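Structural protein ORF273 (Acidianus two-tailed virus, PDB 4ART) is a thermo- and acid-stable structural protein of the virion with a fold of its own, whose precise role in the particle is not established. Local coordinates at residues Asn158-Asp163 and Pro244-Val249; Ala168-Gln173 and Glu200-Leu205. One frame throughout, in Å; residues are numbered along the deposited sequence.

Interaction 1: Asn158-Asp163 and Pro244-Val249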
loop_
_atom_site.group_PDB
_atom_site.type_symbol
_atom_site.label_atom_id
_atom_site.label_comp_id
_atom_site.label_asym_id
_atom_site.label_seq_id
_atom_site.Cartn_x
_atom_site.Cartn_y
_atom_site.Cartn_z
ATOM N N ASN A 158 -16.670 -0.613 -6.226
ATOM C CA ASN A 158 -16.272 0.316 -7.304
ATOM C C ASN A 158 -15.864 -0.467 -8.537
ATOM O O ASN A 158 -14.910 -1.224 -8.482
ATOM C CB ASN A 158 -15.098 1.217 -6.843
ATOM C CG ASN A 158 -15.523 2.222 -5.801
ATOM O OD1 ASN A 158 -16.546 2.849 -5.916
ATOM N ND2 ASN A 158 -14.973 2.148 -4.610
ATOM N N ILE A 159 -16.573 -0.262 -9.653
ATOM C CA ILE A 159 -16.324 -0.956 -10.908
ATOM C C ILE A 159 -15.691 -0.040 -11.943
ATOM O O ILE A 159 -16.296 0.941 -12.373
ATOM C CB ILE A 159 -17.614 -1.660 -11.403
ATOM C CG1 ILE A 159 -18.160 -2.621 -10.314
ATOM C CG2 ILE A 159 -17.335 -2.383 -12.689
ATOM C CD1 ILE A 159 -19.545 -3.014 -10.496
ATOM N N TYR A 160 -14.487 -0.405 -12.392
ATOM C CA TYR A 160 -13.734 0.368 -13.390
ATOM C C TYR A 160 -13.643 -0.433 -14.665
ATOM O O TYR A 160 -13.335 -1.617 -14.629
ATOM C CB TYR A 160 -12.291 0.632 -12.883
ATOM C CG TYR A 160 -12.206 1.389 -11.572
ATOM C CD1 TYR A 160 -12.264 0.722 -10.353
ATOM C CD2 TYR A 160 -12.108 2.783 -11.551
ATOM C CE1 TYR A 160 -12.224 1.416 -9.147
ATOM C CE2 TYR A 160 -12.045 3.484 -10.354
ATOM C CZ TYR A 160 -12.117 2.800 -9.155
ATOM O OH TYR A 160 -12.018 3.500 -7.982
ATOM N N ASP A 161 -13.834 0.231 -15.784
ATOM C CA ASP A 161 -13.663 -0.332 -17.122
ATOM C C ASP A 161 -12.160 -0.212 -17.382
ATOM O O ASP A 161 -11.633 0.897 -17.364
ATOM C CB ASP A 161 -14.458 0.494 -18.166
ATOM C CG ASP A 161 -14.287 -0.026 -19.587
ATOM O OD1 ASP A 161 -13.343 0.392 -20.261
ATOM O OD2 ASP A 161 -15.058 -0.887 -19.994
ATOM N N ILE A 162 -11.477 -1.335 -17.612
ATOM C CA ILE A 162 -10.021 -1.368 -17.797
ATOM C C ILE A 162 -9.524 -0.532 -18.987
ATOM O O ILE A 162 -8.559 0.200 -18.828
ATOM C CB ILE A 162 -9.459 -2.840 -17.748
ATOM C CG1 ILE A 162 -9.700 -3.454 -16.332
ATOM C CG2 ILE A 162 -7.964 -2.902 -18.164
ATOM C CD1 ILE A 162 -9.505 -4.907 -16.211
ATOM N N ASP A 163 -10.186 -0.624 -20.150
ATOM C CA ASP A 163 -9.816 0.135 -21.352
ATOM C C ASP A 163 -9.848 1.628 -21.109
ATOM O O ASP A 163 -8.934 2.341 -21.523
ATOM C CB ASP A 163 -10.791 -0.164 -22.515
ATOM C CG ASP A 163 -10.740 -1.554 -23.090
ATOM O OD1 ASP A 163 -9.717 -2.243 -22.885
ATOM O OD2 ASP A 163 -11.701 -1.936 -23.803
ATOM N N PRO A 244 -12.284 8.007 -16.059
ATOM C CA PRO A 244 -13.651 7.460 -16.083
ATOM C C PRO A 244 -14.230 7.270 -14.661
ATOM O O PRO A 244 -13.556 6.793 -13.752
ATOM C CB PRO A 244 -13.463 6.113 -16.797
ATOM C CG PRO A 244 -12.051 5.700 -16.438
ATOM C CD PRO A 244 -11.276 6.988 -16.449
ATOM N N THR A 245 -15.470 7.675 -14.472
ATOM C CA THR A 245 -16.160 7.534 -13.204
ATOM C C THR A 245 -16.432 6.016 -12.983
ATOM O O THR A 245 -17.019 5.378 -13.881
ATOM C CB THR A 245 -17.511 8.344 -13.232
ATOM O OG1 THR A 245 -17.260 9.678 -13.644
ATOM C CG2 THR A 245 -18.151 8.410 -11.881
ATOM N N PRO A 246 -16.045 5.430 -11.822
ATOM C CA PRO A 246 -16.413 4.028 -11.568
ATOM C C PRO A 246 -17.917 3.875 -11.287
ATOM O O PRO A 246 -18.543 4.801 -10.797
ATOM C CB PRO A 246 -15.630 3.673 -10.290
ATOM C CG PRO A 246 -15.509 4.923 -9.573
ATOM C CD PRO A 246 -15.393 6.026 -10.637
ATOM N N TYR A 247 -18.480 2.714 -11.573
ATOM C CA TYR A 247 -19.861 2.443 -11.229
ATOM C C TYR A 247 -19.769 2.016 -9.780
ATOM O O TYR A 247 -19.067 1.062 -9.447
ATOM C CB TYR A 247 -20.393 1.328 -12.102
ATOM C CG TYR A 247 -21.882 1.153 -12.030
ATOM C CD1 TYR A 247 -22.724 1.815 -12.921
ATOM C CD2 TYR A 247 -22.456 0.264 -11.121
ATOM C CE1 TYR A 247 -24.093 1.576 -12.927
ATOM C CE2 TYR A 247 -23.815 -0.004 -11.138
ATOM C CZ TYR A 247 -24.629 0.662 -12.037
ATOM O OH TYR A 247 -25.974 0.449 -12.017
ATOM N N GLN A 248 -20.389 2.794 -8.901
ATOM C CA GLN A 248 -20.260 2.609 -7.458
ATOM C C GLN A 248 -21.539 2.117 -6.791
ATOM O O GLN A 248 -22.595 2.743 -6.943
ATOM C CB GLN A 248 -19.770 3.929 -6.852
ATOM C CG GLN A 248 -19.384 3.869 -5.382
ATOM C CD GLN A 248 -18.750 5.180 -4.973
ATOM O OE1 GLN A 248 -19.335 5.936 -4.204
ATOM N NE2 GLN A 248 -17.543 5.494 -5.498
ATOM N N VAL A 249 -21.458 0.959 -6.087
ATOM C CA VAL A 249 -22.631 0.366 -5.390
ATOM C C VAL A 249 -22.297 0.167 -3.915
ATOM O O VAL A 249 -21.230 -0.369 -3.603
ATOM C CB VAL A 249 -23.215 -0.920 -6.060
ATOM C CG1 VAL A 249 -24.482 -1.402 -5.368
ATOM C CG2 VAL A 249 -23.472 -0.708 -7.538
#
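Two neighbouring strands of the mixed beta-sheet, 154-161 and 247-253, pair antiparallel here, the end of the first lying against the start of the second; the axes of the short segments 158-161 and 247-249 approach to 4.7 Å. Pro244 leads in from the loop before the second strand, and its side chain touches Ser164 of helix 162-168. Pro246 makes the main apolar contact. Its CB sits over one face of the Tyr160 ring in a CH-pi interaction, 3.8 Å from the ring centroid and displaced toward the CE2 side. With CG anti to the carbonyl carbon, the Tyr160 side chain runs alongside the pyrrolidine; it also touches Leu110. At Tyr247 the strands form a hydrogen-bonded pair with Ile159: Ile159 N donates to Tyr247 O (2.8 Å) and Tyr247 N returns a bond to Ile159 O (2.9 Å), the latter arriving on a lone pair of the carbonyl. Ile159 CB and Tyr247 CB meet at 4.1 Å on the face of the sheet covered by helix 23-44, where both side chains touch Glu28. The phenol, with CG anti to the backbone N (chi1 -168°), leads away from the first strand, and its OH is hydrogen-bonded to Glu29. Gln248 lies opposite Asn158 as a non-hydrogen-bonded pair, and here the side chains supply the link that the backbone does not. The Gln248 chain leaves with CG anti to the backbone N and stays extended alongside Asn158, the two amide planes turned 72° apart. Gln248 NE2 reaches a lone pair of Asn158 OD1 at 2.9 Å, in a distinctly bent bond with an N-H...O angle of 132°.

Interaction 2: Ala168-Gln173 and Glu200-Leu205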
loop_
_atom_site.group_PDB
_atom_site.type_symbol
_atom_site.label_atom_id
_atom_site.label_comp_id
_atom_site.label_asym_id
_atom_site.label_seq_id
_atom_site.Cartn_x
_atom_site.Cartn_y
_atom_site.Cartn_z
ATOM N N ALA A 168 -7.107 6.881 -19.984
ATOM C CA ALA A 168 -6.941 8.069 -19.123
ATOM C C ALA A 168 -5.531 8.142 -18.544
ATOM O O ALA A 168 -5.052 9.229 -18.249
ATOM C CB ALA A 168 -7.969 8.056 -17.999
ATOM N N LEU A 169 -4.884 6.983 -18.367
ATOM C CA LEU A 169 -3.528 6.870 -17.846
ATOM C C LEU A 169 -2.509 7.024 -18.965
ATOM O O LEU A 169 -1.302 7.007 -18.702
ATOM C CB LEU A 169 -3.335 5.515 -17.110
ATOM C CG LEU A 169 -3.919 5.439 -15.705
ATOM C CD1 LEU A 169 -3.981 3.984 -15.215
ATOM C CD2 LEU A 169 -3.125 6.353 -14.731
ATOM N N ARG A 170 -2.988 7.157 -20.219
ATOM C CA ARG A 170 -2.223 7.314 -21.470
ATOM C C ARG A 170 -1.400 6.067 -21.772
ATOM O O ARG A 170 -0.467 6.113 -22.587
ATOM C CB ARG A 170 -1.351 8.593 -21.501
ATOM C CG ARG A 170 -2.122 9.921 -21.397
ATOM C CD ARG A 170 -1.201 11.128 -21.508
ATOM N NE ARG A 170 -0.552 11.226 -22.823
ATOM C CZ ARG A 170 0.720 10.915 -23.075
ATOM N NH1 ARG A 170 1.514 10.483 -22.097
ATOM N NH2 ARG A 170 1.207 11.033 -24.303
ATOM N N ILE A 171 -1.785 4.940 -21.155
ATOM C CA ILE A 171 -1.117 3.662 -21.364
ATOM C C ILE A 171 -1.020 3.285 -22.855
ATOM O O ILE A 171 0.081 2.923 -23.262
ATOM C CB ILE A 171 -1.635 2.544 -20.422
ATOM C CG1 ILE A 171 -1.136 2.775 -18.985
ATOM C CG2 ILE A 171 -1.215 1.161 -20.914
ATOM C CD1 ILE A 171 -1.850 2.002 -17.889
ATOM N N PRO A 172 -2.085 3.381 -23.705
ATOM C CA PRO A 172 -1.938 2.980 -25.119
ATOM C C PRO A 172 -0.866 3.734 -25.893
ATOM O O PRO A 172 -0.115 3.100 -26.642
ATOM C CB PRO A 172 -3.336 3.222 -25.699
ATOM C CG PRO A 172 -4.238 3.090 -24.522
ATOM C CD PRO A 172 -3.479 3.768 -23.432
ATOM N N GLN A 173 -0.788 5.080 -25.699
ATOM C CA GLN A 173 0.203 5.967 -26.338
ATOM C C GLN A 173 1.623 5.622 -25.898
ATOM O O GLN A 173 2.522 5.617 -26.735
ATOM C CB GLN A 173 -0.068 7.447 -26.007
ATOM C CG GLN A 173 -1.419 7.946 -26.449
ATOM C CD GLN A 173 -2.448 7.933 -25.349
ATOM O OE1 GLN A 173 -2.711 6.906 -24.703
ATOM N NE2 GLN A 173 -3.170 9.051 -25.223
ATOM N N GLU A 200 5.571 7.488 -12.725
ATOM C CA GLU A 200 6.581 8.387 -12.132
ATOM C C GLU A 200 7.118 9.498 -13.021
ATOM O O GLU A 200 7.889 10.332 -12.533
ATOM C CB GLU A 200 7.790 7.550 -11.683
ATOM C CG GLU A 200 7.477 6.430 -10.726
ATOM C CD GLU A 200 8.698 5.579 -10.473
ATOM O OE1 GLU A 200 9.538 5.991 -9.648
ATOM O OE2 GLU A 200 8.813 4.493 -11.075
ATOM N N GLU A 201 6.782 9.505 -14.314
ATOM C CA GLU A 201 7.334 10.525 -15.213
ATOM C C GLU A 201 6.355 11.506 -15.811
ATOM O O GLU A 201 6.553 12.718 -15.691
ATOM C CB GLU A 201 8.295 9.927 -16.263
ATOM C CG GLU A 201 9.473 9.180 -15.634
ATOM C CD GLU A 201 10.488 8.556 -16.574
ATOM O OE1 GLU A 201 10.127 8.209 -17.721
ATOM O OE2 GLU A 201 11.646 8.370 -16.137
ATOM N N GLN A 202 5.304 11.003 -16.452
ATOM C CA GLN A 202 4.337 11.883 -17.115
ATOM C C GLN A 202 3.480 12.701 -16.140
ATOM O O GLN A 202 2.945 12.114 -15.192
ATOM C CB GLN A 202 3.424 11.084 -18.070
ATOM C CG GLN A 202 2.461 10.144 -17.322
ATOM C CD GLN A 202 1.391 9.483 -18.133
ATOM O OE1 GLN A 202 1.044 9.908 -19.234
ATOM N NE2 GLN A 202 0.772 8.477 -17.536
ATOM N N PRO A 203 3.265 14.023 -16.364
ATOM C CA PRO A 203 2.273 14.713 -15.527
ATOM C C PRO A 203 0.897 14.252 -16.023
ATOM O O PRO A 203 0.528 14.451 -17.184
ATOM C CB PRO A 203 2.531 16.202 -15.771
ATOM C CG PRO A 203 3.264 16.282 -17.085
ATOM C CD PRO A 203 3.770 14.888 -17.459
ATOM N N ILE A 204 0.179 13.575 -15.162
ATOM C CA ILE A 204 -1.110 13.037 -15.527
ATOM C C ILE A 204 -2.290 13.810 -14.920
ATOM O O ILE A 204 -3.305 13.931 -15.592
ATOM C CB ILE A 204 -1.156 11.479 -15.326
ATOM C CG1 ILE A 204 -2.320 10.815 -16.077
ATOM C CG2 ILE A 204 -1.126 11.059 -13.823
ATOM C CD1 ILE A 204 -2.099 10.631 -17.580
ATOM N N LEU A 205 -2.173 14.344 -13.683
ATOM C CA LEU A 205 -3.301 15.026 -13.015
ATOM C C LEU A 205 -2.861 16.314 -12.370
ATOM O O LEU A 205 -2.022 16.274 -11.472
ATOM C CB LEU A 205 -3.942 14.085 -11.953
ATOM C CG LEU A 205 -4.771 12.903 -12.489
ATOM C CD1 LEU A 205 -4.961 11.841 -11.430
ATOM C CD2 LEU A 205 -6.113 13.367 -13.107
#
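A Schellman motif ends helix 162-168 at Arg170, whose positive phi turns the chain straight into helix 171-179, for which the same residue is the N-cap; the segment 200-205, leaving helix 188-201, packs against this helix-helix corner. Gln202 carries the polar part of the contact. Its CG takes the crowded position between backbone N and carbonyl carbon (chi1 69°), and the rest of the chain extends so that the terminal amide reaches across to the corner. From there Gln202 NE2 donates to Leu169 O at 2.8 Å, a nearly straight bond (171°) with the acceptor in the plane of the amide, although the donor stands above the plane of the Leu169 carbonyl. The same NE2 is also bonded to Val198 O, in the last turns of helix 188-201. At the other end of the amide, Gln202 OE1 accepts from Arg170 NH1 at 3.0 Å. It lies at the edge of the guanidinium and in its plane, while the two flat groups are inclined by 61°. A bend at chi3 of Arg170 brings NH1 round to this oxygen as the two side chains pass in opposite directions. Beside this polar link, Ile204 reaches in with CG1 anti to the backbone N, and Ile204 CD1 comes to 3.3 Å from Ala168 O and 3.9 Å from Arg170 CG; Ile204 also packs on Tyr210. With both ends of its buried amide engaged, Gln202 is fixed in rotation, and the neighbouring arginine charge would be expected to polarise its carbonyl and so favour donation from NE2 to Leu169 O.

Overall arrangement
From the N terminus, the chain passes helix 23-44 and the earlier sheet strands before reaching strand 154-161, where interaction 1 begins. Helices 162-168 and 171-179 follow, and interaction 2 opens at the corner between them; it closes at 200-205, after helix 188-201. The chain then runs through helices 210-221 and 229-242 and returns to the sheet at 244-249, completing interaction 1. The shorter closure therefore lies wholly within the longer, mostly helical one. Their centres are about 18 Å apart, yet they touch where Pro244 CD packs 3.8 Å from Ala168 CB. Interaction 1 joins sheet strands, whereas interaction 2 ties together helical parts of the intervening excursion.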